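Local coordinates for bromodomain adjacent to zinc finger domain protein 2B (Homo sapiens, PDB 6FI1) that probably reads the unmodified histone H3 tail through its zinc-binding PHD finger, consistent with a role in chromatin recognition, at residues Leu22-Cys27 against Trp48-Cys53. Sequence-based numbering, arbitrary orientation.
With ZN (zinc ion), chain D; D3H (~{N}-(4-aminophenyl)-2-azanyl-ethanamide), chain E.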
loop_
_atom_site.group_PDB
_atom_site.type_symbol
_atom_site.label_atom_id
_atom_site.label_comp_id
_atom_site.label_asym_id
_atom_site.label_seq_id
_atom_site.Cartn_x
_atom_site.Cartn_y
_atom_site.Cartn_z
ATOM N N LEU A 22 0.333 -2.289 2.935
ATOM C CA LEU A 22 0.465 -2.791 1.580
ATOM C C LEU A 22 1.360 -1.883 0.739
ATOM O O LEU A 22 1.000 -0.742 0.484
ATOM C CB LEU A 22 -0.902 -2.888 0.932
ATOM C CG LEU A 22 -1.931 -3.707 1.696
ATOM C CD1 LEU A 22 -3.222 -3.745 0.886
ATOM C CD2 LEU A 22 -1.449 -5.117 2.009
ATOM N N LEU A 23 2.528 -2.388 0.345
ATOM C CA LEU A 23 3.396 -1.727 -0.644
ATOM C C LEU A 23 2.872 -2.098 -2.022
ATOM O O LEU A 23 2.816 -3.274 -2.349
ATOM C CB LEU A 23 4.850 -2.202 -0.489
ATOM C CG LEU A 23 5.996 -1.393 -1.138
ATOM C CD1 LEU A 23 7.300 -1.641 -0.377
ATOM C CD2 LEU A 23 6.238 -1.680 -2.625
ATOM N N CYS A 24 2.485 -1.121 -2.831
ATOM C CA CYS A 24 2.018 -1.413 -4.191
ATOM C C CYS A 24 3.200 -1.735 -5.075
ATOM O O CYS A 24 4.104 -0.925 -5.191
ATOM C CB CYS A 24 1.203 -0.265 -4.791
ATOM S SG CYS A 24 1.102 -0.349 -6.594
ATOM N N ASP A 25 3.186 -2.885 -5.735
ATOM C CA ASP A 25 4.308 -3.267 -6.609
ATOM C C ASP A 25 4.343 -2.612 -7.970
ATOM O O ASP A 25 5.292 -2.821 -8.711
ATOM C CB ASP A 25 4.368 -4.774 -6.770
ATOM C CG ASP A 25 4.762 -5.449 -5.496
ATOM O OD1 ASP A 25 5.959 -5.347 -5.111
ATOM O OD2 ASP A 25 3.869 -6.044 -4.871
ATOM N N GLY A 26 3.310 -1.842 -8.300
ATOM C CA GLY A 26 3.335 -0.954 -9.448
ATOM C C GLY A 26 4.213 0.247 -9.182
ATOM O O GLY A 26 5.300 0.369 -9.756
ATOM N N CYS A 27 3.738 1.091 -8.273
ATOM C CA CYS A 27 4.281 2.420 -8.012
ATOM C C CYS A 27 5.065 2.544 -6.702
ATOM O O CYS A 27 5.382 3.650 -6.272
ATOM C CB CYS A 27 3.113 3.388 -7.962
ATOM S SG CYS A 27 2.010 3.063 -6.576
ATOM N N TRP A 48 0.549 -6.883 -4.730
ATOM C CA TRP A 48 -0.459 -5.847 -4.534
ATOM C C TRP A 48 -0.361 -4.740 -5.591
ATOM O O TRP A 48 0.649 -4.046 -5.722
ATOM C CB TRP A 48 -0.282 -5.235 -3.140
ATOM C CG TRP A 48 -1.197 -4.112 -2.851
ATOM C CD1 TRP A 48 -0.875 -2.813 -2.550
ATOM C CD2 TRP A 48 -2.601 -4.186 -2.857
ATOM N NE1 TRP A 48 -2.015 -2.077 -2.365
ATOM C CE2 TRP A 48 -3.090 -2.903 -2.553
ATOM C CE3 TRP A 48 -3.505 -5.224 -3.085
ATOM C CZ2 TRP A 48 -4.445 -2.639 -2.476
ATOM C CZ3 TRP A 48 -4.830 -4.967 -3.000
ATOM C CH2 TRP A 48 -5.301 -3.692 -2.697
ATOM N N PHE A 49 -1.419 -4.568 -6.353
ATOM C CA PHE A 49 -1.498 -3.425 -7.204
ATOM C C PHE A 49 -2.555 -2.510 -6.634
ATOM O O PHE A 49 -3.689 -2.936 -6.379
ATOM C CB PHE A 49 -1.754 -3.865 -8.609
ATOM C CG PHE A 49 -0.614 -4.654 -9.177
ATOM C CD1 PHE A 49 0.502 -4.008 -9.720
ATOM C CD2 PHE A 49 -0.623 -6.055 -9.142
ATOM C CE1 PHE A 49 1.566 -4.744 -10.240
ATOM C CE2 PHE A 49 0.435 -6.779 -9.667
ATOM C CZ PHE A 49 1.530 -6.121 -10.213
ATOM N N CYS A 50 -2.131 -1.264 -6.394
ATOM C CA CYS A 50 -2.946 -0.238 -5.771
ATOM C C CYS A 50 -4.071 0.122 -6.730
ATOM O O CYS A 50 -3.970 -0.136 -7.934
ATOM C CB CYS A 50 -2.126 1.018 -5.429
ATOM S SG CYS A 50 -1.850 2.169 -6.796
ATOM N N PRO A 51 -5.146 0.716 -6.202
ATOM C CA PRO A 51 -6.298 1.085 -7.038
ATOM C C PRO A 51 -5.931 1.970 -8.247
ATOM O O PRO A 51 -6.469 1.781 -9.336
ATOM C CB PRO A 51 -7.211 1.848 -6.059
ATOM C CG PRO A 51 -6.707 1.521 -4.682
ATOM C CD PRO A 51 -5.263 1.255 -4.828
ATOM N N ALA A 52 -5.015 2.913 -8.040
ATOM C CA ALA A 52 -4.594 3.832 -9.106
ATOM C C ALA A 52 -3.915 3.088 -10.229
ATOM O O ALA A 52 -4.176 3.369 -11.392
ATOM C CB ALA A 52 -3.673 4.925 -8.575
ATOM N N CYS A 53 -3.055 2.138 -9.869
ATOM C CA CYS A 53 -2.312 1.358 -10.863
ATOM C C CYS A 53 -3.212 0.495 -11.758
ATOM O O CYS A 53 -2.979 0.390 -12.966
ATOM C CB CYS A 53 -1.230 0.519 -10.180
ATOM S SG CYS A 53 0.221 1.519 -9.772
HETATM ZN ZN ZN D . 0.333 1.711 -7.447
HETATM C C4 D3H E . 2.011 -8.041 1.922
HETATM C C5 D3H E . 1.924 -6.998 2.874
HETATM C C6 D3H E . 1.775 -7.270 4.232
HETATM C C7 D3H E . 2.464 -6.742 -0.056
HETATM C C8 D3H E . 2.617 -6.906 -1.590
HETATM N N1 D3H E . 2.167 -7.912 0.580
HETATM N N2 D3H E . 3.536 -5.897 -2.157
HETATM C C3 D3H E . 1.937 -9.357 2.393
HETATM N N3 D3H E . 1.551 -8.886 5.958
HETATM C C2 D3H E . 1.776 -9.631 3.750
HETATM C C1 D3H E . 1.702 -8.595 4.671
HETATM O O1 D3H E . 2.628 -5.629 0.459
#
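Cys-24, Cys-27, Cys-50 and Cys-53 converge on one zinc ion, two from each segment, with Cys-24 SG 2.4 Å from the metal. This Cys4 site, built from two CxxC pairs, is one of the two zinc sites of a PHD finger, illustrating how metal binding can replace a large hydrophobic core. Backbone amides form the second shell. Cys-24 SG accepts from Cys-50 N at 3.4 Å (163°) and also from Cys-27 N, which would temper its negative charge; Cys-50 SG takes the amide of Cys-53 and so caps the helix that follows. One residue past Cys-24, Asp-25 N donates to Trp-48 O over 2.8 Å. Leu-22 CD1 lies over one face of the Trp-48 indole, 3.5 Å from Trp-48 CE2, and Leu-22 CB over the five-membered ring in a CH-pi contact. With CG anti to the backbone N (chi1 177°), Trp-48 turns its ring under this leucine. Asp-25 OD2 and Leu-23 O each receive the ligand amine, D3H N2, at 2.7 Å, and Leu-23 N donates to D3H O1, while Glu-19 O offers the ligand another hydrogen bond. The ligand's bonds to the strand edge are consistent with the groove where PHD fingers pair a histone H3 tail. Leu-22 belongs to strand 21-23, paired antiparallel with strand 30-32 through Cys-31, and the zinc ties the loop after strand 21-23 to the start of helix 51-57.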